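Local structure of uncharacterized protein (Bacteroides ovatus CL02T12C04, 6PTM) at residues L116-M127 with N531-E539; K144-D152 with M544-D552. The protein probably hydrolyses carrageenan chains or oligosaccharides from their ends, as an exo-acting carrageenase of glycoside hydrolase family 42. All blocks are in the same frame, centred on the assembly; numbering follows the deposited sequence.

Contact 1 (L116-M127 with N531-E539); sequences LPDFERQEIIEM and NHQPRIVNE
Pro534, at the first turn of helix 534-549, packs as a knob into a hole on helix 109-139 formed by Glu120, Glu123, Ile124 and Met127. The axes of the two short helical segments come within 9.5 Å at 45°. The pyrrolidine ring presents CG and CD to Glu123 CB, and its CB to Ile124 CG1; helix 69-90 adds Phe81 against the same proline. Beside the knob, Arg535 grips Glu123 side-on through two nitrogens. NE gives a nearly straight bond (170°) of 2.9 Å to Glu123 OE1, which it meets from above the carboxylate plane, while the longer NH1 bond, 3.2 Å, goes to Glu123 OE2. Glu123 is folded at chi2 (-68°), which curls its carboxylate back toward the arginine, and a water joins OE1 to the backbone N of Arg535. Glu126 CB lies over one guanidinium face, 3.4 Å from Arg535 NH2. Further along, Met127 SD rests 3.4 Å from Asn538 CB. At the other end Leu116 CD2 sits over the centre of the His532 ring, a CH-pi contact of 3.8 Å to the centroid. Glu120 OE2 passes obliquely by that ring on its way to a salt bridge with Arg511, which also bonds Asn531 O. The buried His532 O has no hydrogen-bonding partner and faces the edge of the Phe119 ring, 3.4 Å from CE2. With OE1 held by NE and the water and OE2 by NH1, the Glu123 carboxylate is probably fixed in its rotation and stabilised as an anion, so the helix pairing joins a charged, two-bond grip to the packing of the proline ring.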
loop_
_atom_site.group_PDB
_atom_site.type_symbol
_atom_site.label_atom_id
_atom_site.label_comp_id
_atom_site.label_asym_id
_atom_site.label_seq_id
_atom_site.Cartn_x
_atom_site.Cartn_y
_atom_site.Cartn_z
ATOM N N LEU A 116 19.200 25.825 0.922
ATOM C CA LEU A 116 18.843 24.543 1.593
ATOM C C LEU A 116 19.248 24.544 3.068
ATOM O O LEU A 116 18.417 24.204 3.925
ATOM C CB LEU A 116 19.454 23.366 0.816
ATOM C CG LEU A 116 19.336 22.000 1.496
ATOM C CD1 LEU A 116 17.868 21.626 1.670
ATOM C CD2 LEU A 116 20.089 20.916 0.718
ATOM N N PRO A 117 20.499 24.920 3.454
ATOM C CA PRO A 117 20.895 24.855 4.859
ATOM C C PRO A 117 19.999 25.685 5.784
ATOM O O PRO A 117 19.555 25.167 6.803
ATOM C CB PRO A 117 22.371 25.305 4.886
ATOM C CG PRO A 117 22.827 25.077 3.451
ATOM C CD PRO A 117 21.605 25.381 2.601
ATOM N N ASP A 118 19.703 26.930 5.426
ATOM C CA ASP A 118 18.823 27.779 6.270
ATOM C C ASP A 118 17.363 27.322 6.175
ATOM O O ASP A 118 16.620 27.634 7.113
ATOM C CB ASP A 118 18.981 29.263 5.962
ATOM C CG ASP A 118 20.245 29.819 6.601
ATOM O OD1 ASP A 118 20.865 29.130 7.473
ATOM O OD2 ASP A 118 20.595 30.912 6.218
ATOM N N PHE A 119 16.947 26.675 5.089
ATOM C CA PHE A 119 15.572 26.128 4.983
ATOM C C PHE A 119 15.441 25.028 6.049
ATOM O O PHE A 119 14.512 25.047 6.900
ATOM C CB PHE A 119 15.272 25.634 3.566
ATOM C CG PHE A 119 14.062 24.738 3.524
ATOM C CD1 PHE A 119 12.797 25.282 3.650
ATOM C CD2 PHE A 119 14.200 23.350 3.482
ATOM C CE1 PHE A 119 11.669 24.456 3.668
ATOM C CE2 PHE A 119 13.083 22.529 3.503
ATOM C CZ PHE A 119 11.822 23.082 3.606
ATOM N N GLU A 120 16.438 24.150 6.104
ATOM C CA GLU A 120 16.483 23.060 7.093
ATOM C C GLU A 120 16.515 23.655 8.500
ATOM O O GLU A 120 15.774 23.129 9.346
ATOM C CB GLU A 120 17.641 22.118 6.818
ATOM C CG GLU A 120 17.412 21.347 5.540
ATOM C CD GLU A 120 18.641 20.576 5.112
ATOM O OE1 GLU A 120 19.717 21.216 5.039
ATOM O OE2 GLU A 120 18.518 19.333 4.854
ATOM N N ARG A 121 17.298 24.710 8.741
ATOM C CA ARG A 121 17.353 25.300 10.097
ATOM C C ARG A 121 16.002 25.960 10.410
ATOM O O ARG A 121 15.553 25.876 11.569
ATOM C CB ARG A 121 18.562 26.234 10.198
ATOM C CG ARG A 121 19.888 25.503 10.223
ATOM C CD ARG A 121 21.024 26.409 9.746
ATOM N NE ARG A 121 22.291 25.711 9.698
ATOM C CZ ARG A 121 23.285 26.007 8.875
ATOM N NH1 ARG A 121 23.162 26.989 8.012
ATOM N NH2 ARG A 121 24.379 25.277 8.884
ATOM N N GLN A 122 15.364 26.577 9.417
ATOM C CA GLN A 122 14.075 27.259 9.648
ATOM C C GLN A 122 13.010 26.200 9.953
ATOM O O GLN A 122 12.143 26.461 10.841
ATOM C CB GLN A 122 13.691 28.162 8.475
ATOM C CG GLN A 122 12.432 28.964 8.765
ATOM C CD GLN A 122 12.575 29.895 9.952
ATOM O OE1 GLN A 122 13.622 30.493 10.200
ATOM N NE2 GLN A 122 11.497 30.047 10.692
ATOM N N GLU A 123 13.050 25.056 9.252
ATOM C CA GLU A 123 12.126 23.928 9.530
ATOM C C GLU A 123 12.362 23.464 10.968
ATOM O O GLU A 123 11.391 23.215 11.651
ATOM C CB GLU A 123 12.324 22.806 8.518
ATOM C CG GLU A 123 11.824 23.199 7.152
ATOM C CD GLU A 123 10.324 23.349 7.091
ATOM O OE1 GLU A 123 9.619 22.315 7.250
ATOM O OE2 GLU A 123 9.861 24.490 6.861
ATOM N N ILE A 124 13.615 23.373 11.417
ATOM C CA ILE A 124 13.920 22.964 12.820
ATOM C C ILE A 124 13.321 23.998 13.798
ATOM O O ILE A 124 12.752 23.576 14.801
ATOM C CB ILE A 124 15.429 22.780 12.996
ATOM C CG1 ILE A 124 15.929 21.575 12.183
ATOM C CG2 ILE A 124 15.782 22.695 14.471
ATOM C CD1 ILE A 124 17.442 21.483 12.052
ATOM N N ILE A 125 13.401 25.294 13.487
ATOM C CA ILE A 125 12.904 26.402 14.367
ATOM C C ILE A 125 11.375 26.280 14.486
ATOM O O ILE A 125 10.859 26.335 15.634
ATOM C CB ILE A 125 13.360 27.778 13.846
ATOM C CG1 ILE A 125 14.880 27.964 13.989
ATOM C CG2 ILE A 125 12.589 28.919 14.522
ATOM C CD1 ILE A 125 15.458 29.059 13.081
ATOM N N GLU A 126 10.681 26.058 13.365
ATOM C CA GLU A 126 9.204 25.872 13.368
ATOM C C GLU A 126 8.872 24.660 14.241
ATOM O O GLU A 126 7.950 24.738 15.083
ATOM C CB GLU A 126 8.654 25.622 11.964
ATOM C CG GLU A 126 8.988 26.703 10.956
ATOM C CD GLU A 126 8.240 28.007 11.126
ATOM O OE1 GLU A 126 7.266 28.029 11.902
ATOM O OE2 GLU A 126 8.638 29.001 10.477
ATOM N N MET A 127 9.620 23.572 14.063
ATOM C CA MET A 127 9.370 22.292 14.757
ATOM C C MET A 127 9.630 22.453 16.261
ATOM O O MET A 127 8.853 21.917 17.079
ATOM C CB MET A 127 10.267 21.210 14.154
ATOM C CG MET A 127 10.149 19.880 14.836
ATOM S SD MET A 127 10.817 18.517 13.829
ATOM C CE MET A 127 12.556 18.954 13.819
ATOM N N ASN A 531 15.045 13.643 2.944
ATOM C CA ASN A 531 16.473 13.822 3.317
ATOM C C ASN A 531 16.790 15.324 3.503
ATOM O O ASN A 531 17.865 15.629 4.088
ATOM C CB ASN A 531 17.395 13.152 2.310
ATOM C CG ASN A 531 17.193 11.656 2.296
ATOM O OD1 ASN A 531 17.742 10.944 3.163
ATOM N ND2 ASN A 531 16.484 11.177 1.283
ATOM N N HIS A 532 15.900 16.217 3.052
ATOM C CA HIS A 532 16.009 17.690 3.204
ATOM C C HIS A 532 14.843 18.286 4.005
ATOM O O HIS A 532 14.652 19.538 3.941
ATOM C CB HIS A 532 16.081 18.346 1.806
ATOM C CG HIS A 532 17.300 17.937 1.050
ATOM N ND1 HIS A 532 17.394 18.009 -0.319
ATOM C CD2 HIS A 532 18.498 17.492 1.488
ATOM C CE1 HIS A 532 18.600 17.608 -0.689
ATOM N NE2 HIS A 532 19.294 17.280 0.401
ATOM N N GLN A 533 14.075 17.486 4.740
ATOM C CA GLN A 533 12.788 17.982 5.329
ATOM C C GLN A 533 12.627 17.499 6.769
ATOM O O GLN A 533 11.928 16.511 7.048
ATOM C CB GLN A 533 11.598 17.527 4.493
ATOM C CG GLN A 533 11.640 17.967 3.044
ATOM C CD GLN A 533 10.634 17.212 2.209
ATOM O OE1 GLN A 533 10.441 15.998 2.396
ATOM N NE2 GLN A 533 9.996 17.930 1.280
ATOM N N PRO A 534 13.217 18.235 7.736
ATOM C CA PRO A 534 13.153 17.846 9.150
ATOM C C PRO A 534 11.724 17.639 9.677
ATOM O O PRO A 534 11.556 16.756 10.449
ATOM C CB PRO A 534 13.845 18.999 9.893
ATOM C CG PRO A 534 14.723 19.639 8.833
ATOM C CD PRO A 534 13.960 19.488 7.529
ATOM N N ARG A 535 10.755 18.437 9.223
ATOM C CA ARG A 535 9.383 18.383 9.757
ATOM C C ARG A 535 8.633 17.185 9.152
ATOM O O ARG A 535 7.807 16.599 9.884
ATOM C CB ARG A 535 8.665 19.717 9.591
ATOM C CG ARG A 535 9.076 20.758 10.621
ATOM C CD ARG A 535 8.080 21.867 10.778
ATOM N NE ARG A 535 7.977 22.680 9.591
ATOM C CZ ARG A 535 7.081 23.646 9.424
ATOM N NH1 ARG A 535 7.022 24.296 8.277
ATOM N NH2 ARG A 535 6.187 23.910 10.358
ATOM N N ILE A 536 8.969 16.749 7.938
ATOM C CA ILE A 536 8.356 15.524 7.333
ATOM C C ILE A 536 8.872 14.275 8.063
ATOM O O ILE A 536 8.069 13.413 8.434
ATOM C CB ILE A 536 8.627 15.480 5.811
ATOM C CG1 ILE A 536 8.067 16.710 5.101
ATOM C CG2 ILE A 536 8.082 14.217 5.167
ATOM C CD1 ILE A 536 6.561 16.786 5.119
ATOM N N VAL A 537 10.175 14.140 8.220
ATOM C CA VAL A 537 10.770 12.980 8.942
ATOM C C VAL A 537 10.118 12.886 10.331
ATOM O O VAL A 537 9.698 11.788 10.750
ATOM C CB VAL A 537 12.302 13.126 8.996
ATOM C CG1 VAL A 537 12.953 12.173 9.977
ATOM C CG2 VAL A 537 12.873 12.916 7.614
ATOM N N ASN A 538 10.038 13.996 11.046
ATOM C CA ASN A 538 9.484 14.000 12.425
ATOM C C ASN A 538 7.990 13.631 12.351
ATOM O O ASN A 538 7.553 12.837 13.196
ATOM C CB ASN A 538 9.737 15.318 13.151
ATOM C CG ASN A 538 9.011 15.362 14.476
ATOM O OD1 ASN A 538 9.321 14.601 15.404
ATOM N ND2 ASN A 538 8.004 16.206 14.535
ATOM N N GLU A 539 7.219 14.164 11.388
ATOM C CA GLU A 539 5.750 14.040 11.462
ATOM C C GLU A 539 5.330 12.586 11.232
ATOM O O GLU A 539 4.286 12.177 11.801
ATOM C CB GLU A 539 5.060 14.932 10.455
ATOM C CG GLU A 539 3.606 15.109 10.771
ATOM C CD GLU A 539 3.336 15.903 12.028
ATOM O OE1 GLU A 539 4.273 16.569 12.526
ATOM O OE2 GLU A 539 2.172 15.882 12.490
HETATM O O HOH W 1 10.688 19.893 6.592
#

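Contact 2 (K144-D152 with M544-D552); sequences KRLPTPVVD and MIDLNSVSD
Thr148 and Ser549 bring the two backbones to 4.7 Å between their CA atoms, where the extended but irregular segment 144-152 passes the C-terminal end of helix 534-549. Thr148 OG1 donates a 2.8 Å hydrogen bond to Ile545 O, arriving at a C=O angle of 130° and tilted a little from the carbonyl plane. That oxygen also accepts the helical bond from Ser549 N, so two donors share it. With chi1 at -162° the hydroxyl stands anti to the threonine's own nitrogen and leans over the helix, while Thr148 CG2 meets Ile545 CG2 at 3.8 Å. A water donates to Thr148 OG1 and Pro149 O and accepts from Asn548 ND2; Asn548 OD1 is taken by Phe171 N of strand 168-175. A valine at Thr148 would probably leave Ile545 O without its second donor and cost the water one of its partners. Pro149 CD packs 3.7 Å from Asn548 CB, and Leu146 CD1 reaches Val550 CG1 at 3.8 Å. Between them Pro147 O lies 3.5 Å from Ser549 CA in a CA-H...O contact. Ser549 OG turns back to its own helix, bonding Asp546 O in the carbonyl plane on a lone pair. A side-chain hydroxyl is thus added to a carbonyl of the last turn, Val550 then forms the N-cap of helix 551-559, and the linker from helix 109-139 to strand 157-159 lies against this break between two helices.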
loop_
_atom_site.group_PDB
_atom_site.type_symbol
_atom_site.label_atom_id
_atom_site.label_comp_id
_atom_site.label_asym_id
_atom_site.label_seq_id
_atom_site.Cartn_x
_atom_site.Cartn_y
_atom_site.Cartn_z
ATOM N N LYS A 144 -4.828 17.400 26.886
ATOM C CA LYS A 144 -4.746 16.060 27.507
ATOM C C LYS A 144 -3.898 15.175 26.592
ATOM O O LYS A 144 -4.252 15.015 25.425
ATOM C CB LYS A 144 -6.159 15.518 27.741
ATOM C CG LYS A 144 -6.217 14.141 28.409
ATOM C CD LYS A 144 -7.626 13.678 28.754
ATOM C CE LYS A 144 -8.491 13.481 27.530
ATOM N NZ LYS A 144 -8.286 12.133 26.981
ATOM N N ARG A 145 -2.810 14.617 27.109
ATOM C CA ARG A 145 -1.944 13.680 26.349
ATOM C C ARG A 145 -2.320 12.242 26.672
ATOM O O ARG A 145 -2.152 11.828 27.784
ATOM C CB ARG A 145 -0.467 13.898 26.658
ATOM C CG ARG A 145 0.443 12.928 25.922
ATOM C CD ARG A 145 1.825 13.503 25.827
ATOM N NE ARG A 145 1.878 14.636 24.907
ATOM C CZ ARG A 145 2.999 15.290 24.633
ATOM N NH1 ARG A 145 4.120 14.913 25.208
ATOM N NH2 ARG A 145 3.029 16.274 23.756
ATOM N N LEU A 146 -2.760 11.482 25.680
ATOM C CA LEU A 146 -3.081 10.062 25.882
ATOM C C LEU A 146 -1.792 9.300 26.119
ATOM O O LEU A 146 -0.751 9.680 25.577
ATOM C CB LEU A 146 -3.798 9.552 24.641
ATOM C CG LEU A 146 -5.163 10.183 24.406
ATOM C CD1 LEU A 146 -5.784 9.619 23.141
ATOM C CD2 LEU A 146 -6.070 9.962 25.613
ATOM N N PRO A 147 -1.862 8.192 26.890
ATOM C CA PRO A 147 -0.746 7.270 26.989
ATOM C C PRO A 147 -0.329 6.754 25.607
ATOM O O PRO A 147 -1.205 6.464 24.752
ATOM C CB PRO A 147 -1.290 6.093 27.823
ATOM C CG PRO A 147 -2.523 6.640 28.546
ATOM C CD PRO A 147 -3.059 7.735 27.637
ATOM N N THR A 148 0.973 6.558 25.414
ATOM C CA THR A 148 1.520 6.052 24.133
ATOM C C THR A 148 2.770 5.242 24.454
ATOM O O THR A 148 3.499 5.608 25.364
ATOM C CB THR A 148 1.733 7.207 23.140
ATOM O OG1 THR A 148 1.853 6.635 21.842
ATOM C CG2 THR A 148 2.949 8.047 23.447
ATOM N N PRO A 149 2.974 4.077 23.796
ATOM C CA PRO A 149 4.068 3.170 24.156
ATOM C C PRO A 149 5.418 3.645 23.614
ATOM O O PRO A 149 5.452 4.283 22.573
ATOM C CB PRO A 149 3.692 1.858 23.503
ATOM C CG PRO A 149 2.872 2.286 22.292
ATOM C CD PRO A 149 2.108 3.516 22.745
ATOM N N VAL A 150 6.474 3.387 24.379
ATOM C CA VAL A 150 7.877 3.451 23.911
ATOM C C VAL A 150 8.157 2.029 23.426
ATOM O O VAL A 150 8.408 1.169 24.267
ATOM C CB VAL A 150 8.841 3.919 25.021
ATOM C CG1 VAL A 150 10.276 3.976 24.537
ATOM C CG2 VAL A 150 8.452 5.290 25.573
ATOM N N VAL A 151 8.034 1.802 22.114
ATOM C CA VAL A 151 8.060 0.440 21.504
ATOM C C VAL A 151 9.500 -0.080 21.487
ATOM O O VAL A 151 10.353 0.502 20.816
ATOM C CB VAL A 151 7.443 0.418 20.088
ATOM C CG1 VAL A 151 7.510 -0.969 19.494
ATOM C CG2 VAL A 151 6.004 0.939 20.090
ATOM N N ASP A 152 9.713 -1.214 22.131
ATOM C CA ASP A 152 10.946 -2.007 21.980
ATOM C C ASP A 152 10.723 -3.008 20.845
ATOM O O ASP A 152 9.998 -3.999 21.018
ATOM C CB ASP A 152 11.313 -2.667 23.301
ATOM C CG ASP A 152 12.533 -3.567 23.221
ATOM O OD1 ASP A 152 13.076 -3.800 22.112
ATOM O OD2 ASP A 152 12.904 -4.058 24.282
ATOM N N MET A 544 2.673 8.051 14.048
ATOM C CA MET A 544 2.695 6.704 14.677
ATOM C C MET A 544 2.370 6.842 16.174
ATOM O O MET A 544 1.577 6.026 16.727
ATOM C CB MET A 544 4.049 6.018 14.464
ATOM C CG MET A 544 4.381 5.738 13.007
ATOM S SD MET A 544 3.163 4.655 12.201
ATOM C CE MET A 544 2.673 5.652 10.798
ATOM N N ILE A 545 2.950 7.848 16.828
ATOM C CA ILE A 545 2.712 8.056 18.281
ATOM C C ILE A 545 1.221 8.261 18.524
ATOM O O ILE A 545 0.692 7.679 19.501
ATOM C CB ILE A 545 3.522 9.247 18.803
ATOM C CG1 ILE A 545 4.996 8.867 18.934
ATOM C CG2 ILE A 545 2.872 9.758 20.091
ATOM C CD1 ILE A 545 5.924 10.031 19.215
ATOM N N ASP A 546 0.573 9.106 17.720
ATOM C CA ASP A 546 -0.876 9.341 17.911
ATOM C C ASP A 546 -1.664 8.078 17.551
ATOM O O ASP A 546 -2.565 7.687 18.329
ATOM C CB ASP A 546 -1.387 10.554 17.148
ATOM C CG ASP A 546 -0.977 11.870 17.782
ATOM O OD1 ASP A 546 -0.721 11.887 19.002
ATOM O OD2 ASP A 546 -0.875 12.840 17.036
ATOM N N LEU A 547 -1.365 7.434 16.422
ATOM C CA LEU A 547 -2.090 6.190 16.063
ATOM C C LEU A 547 -1.914 5.136 17.181
ATOM O O LEU A 547 -2.887 4.493 17.565
ATOM C CB LEU A 547 -1.561 5.674 14.725
ATOM C CG LEU A 547 -1.875 6.487 13.480
ATOM C CD1 LEU A 547 -0.943 6.046 12.371
ATOM C CD2 LEU A 547 -3.318 6.290 13.079
ATOM N N ASN A 548 -0.703 4.939 17.693
ATOM C CA ASN A 548 -0.491 4.003 18.831
ATOM C C ASN A 548 -1.433 4.355 19.988
ATOM O O ASN A 548 -1.980 3.435 20.604
ATOM C CB ASN A 548 0.974 3.949 19.261
ATOM C CG ASN A 548 1.836 3.216 18.256
ATOM O OD1 ASN A 548 1.315 2.551 17.352
ATOM N ND2 ASN A 548 3.148 3.385 18.373
ATOM N N SER A 549 -1.603 5.628 20.287
ATOM C CA SER A 549 -2.330 6.125 21.480
ATOM C C SER A 549 -3.806 5.763 21.338
ATOM O O SER A 549 -4.508 5.694 22.380
ATOM C CB SER A 549 -2.126 7.616 21.683
ATOM O OG SER A 549 -2.942 8.423 20.833
ATOM N N VAL A 550 -4.276 5.541 20.109
ATOM C CA VAL A 550 -5.693 5.165 19.885
ATOM C C VAL A 550 -5.785 3.867 19.081
ATOM O O VAL A 550 -6.767 3.683 18.326
ATOM C CB VAL A 550 -6.468 6.318 19.223
ATOM C CG1 VAL A 550 -6.663 7.450 20.192
ATOM C CG2 VAL A 550 -5.853 6.818 17.921
ATOM N N SER A 551 -4.851 2.943 19.282
ATOM C CA SER A 551 -4.677 1.813 18.337
ATOM C C SER A 551 -5.903 0.899 18.394
ATOM O O SER A 551 -6.175 0.229 17.383
ATOM C CB SER A 551 -3.395 1.036 18.587
ATOM O OG SER A 551 -3.406 0.474 19.884
ATOM N N ASP A 552 -6.605 0.823 19.531
ATOM C CA ASP A 552 -7.861 0.012 19.564
ATOM C C ASP A 552 -8.900 0.645 18.625
ATOM O O ASP A 552 -9.552 -0.104 17.854
ATOM C CB ASP A 552 -8.389 -0.217 20.982
ATOM C CG ASP A 552 -7.490 -1.147 21.811
ATOM O OD1 ASP A 552 -6.958 -2.224 21.268
ATOM O OD2 ASP A 552 -7.322 -0.821 23.016
HETATM O O HOH W 2 -3.531 5.711 24.869
HETATM O O HOH W 3 4.028 5.343 20.552
#

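In the fold
Helix 534-549 carries both contacts: contact 1 at its N-terminal turns, contact 2 at its C-terminal end. Their centres lie 24 Å apart and their nearest atoms about 5 Å, without touching. The partners also follow one another in the chain, since helix 109-139 runs on into the loop with 144-152 before strand 157-159. Between the two, Arg490 of helix 486-498 makes salt bridges to Glu539 and Asp546 of the shared helix. Helix 534-549 follows strand 503-506 and is probably an outer helix of the family's (beta/alpha)8 barrel, so both contacts would dock the N-terminal helices and their linker on its outside, as structural packing.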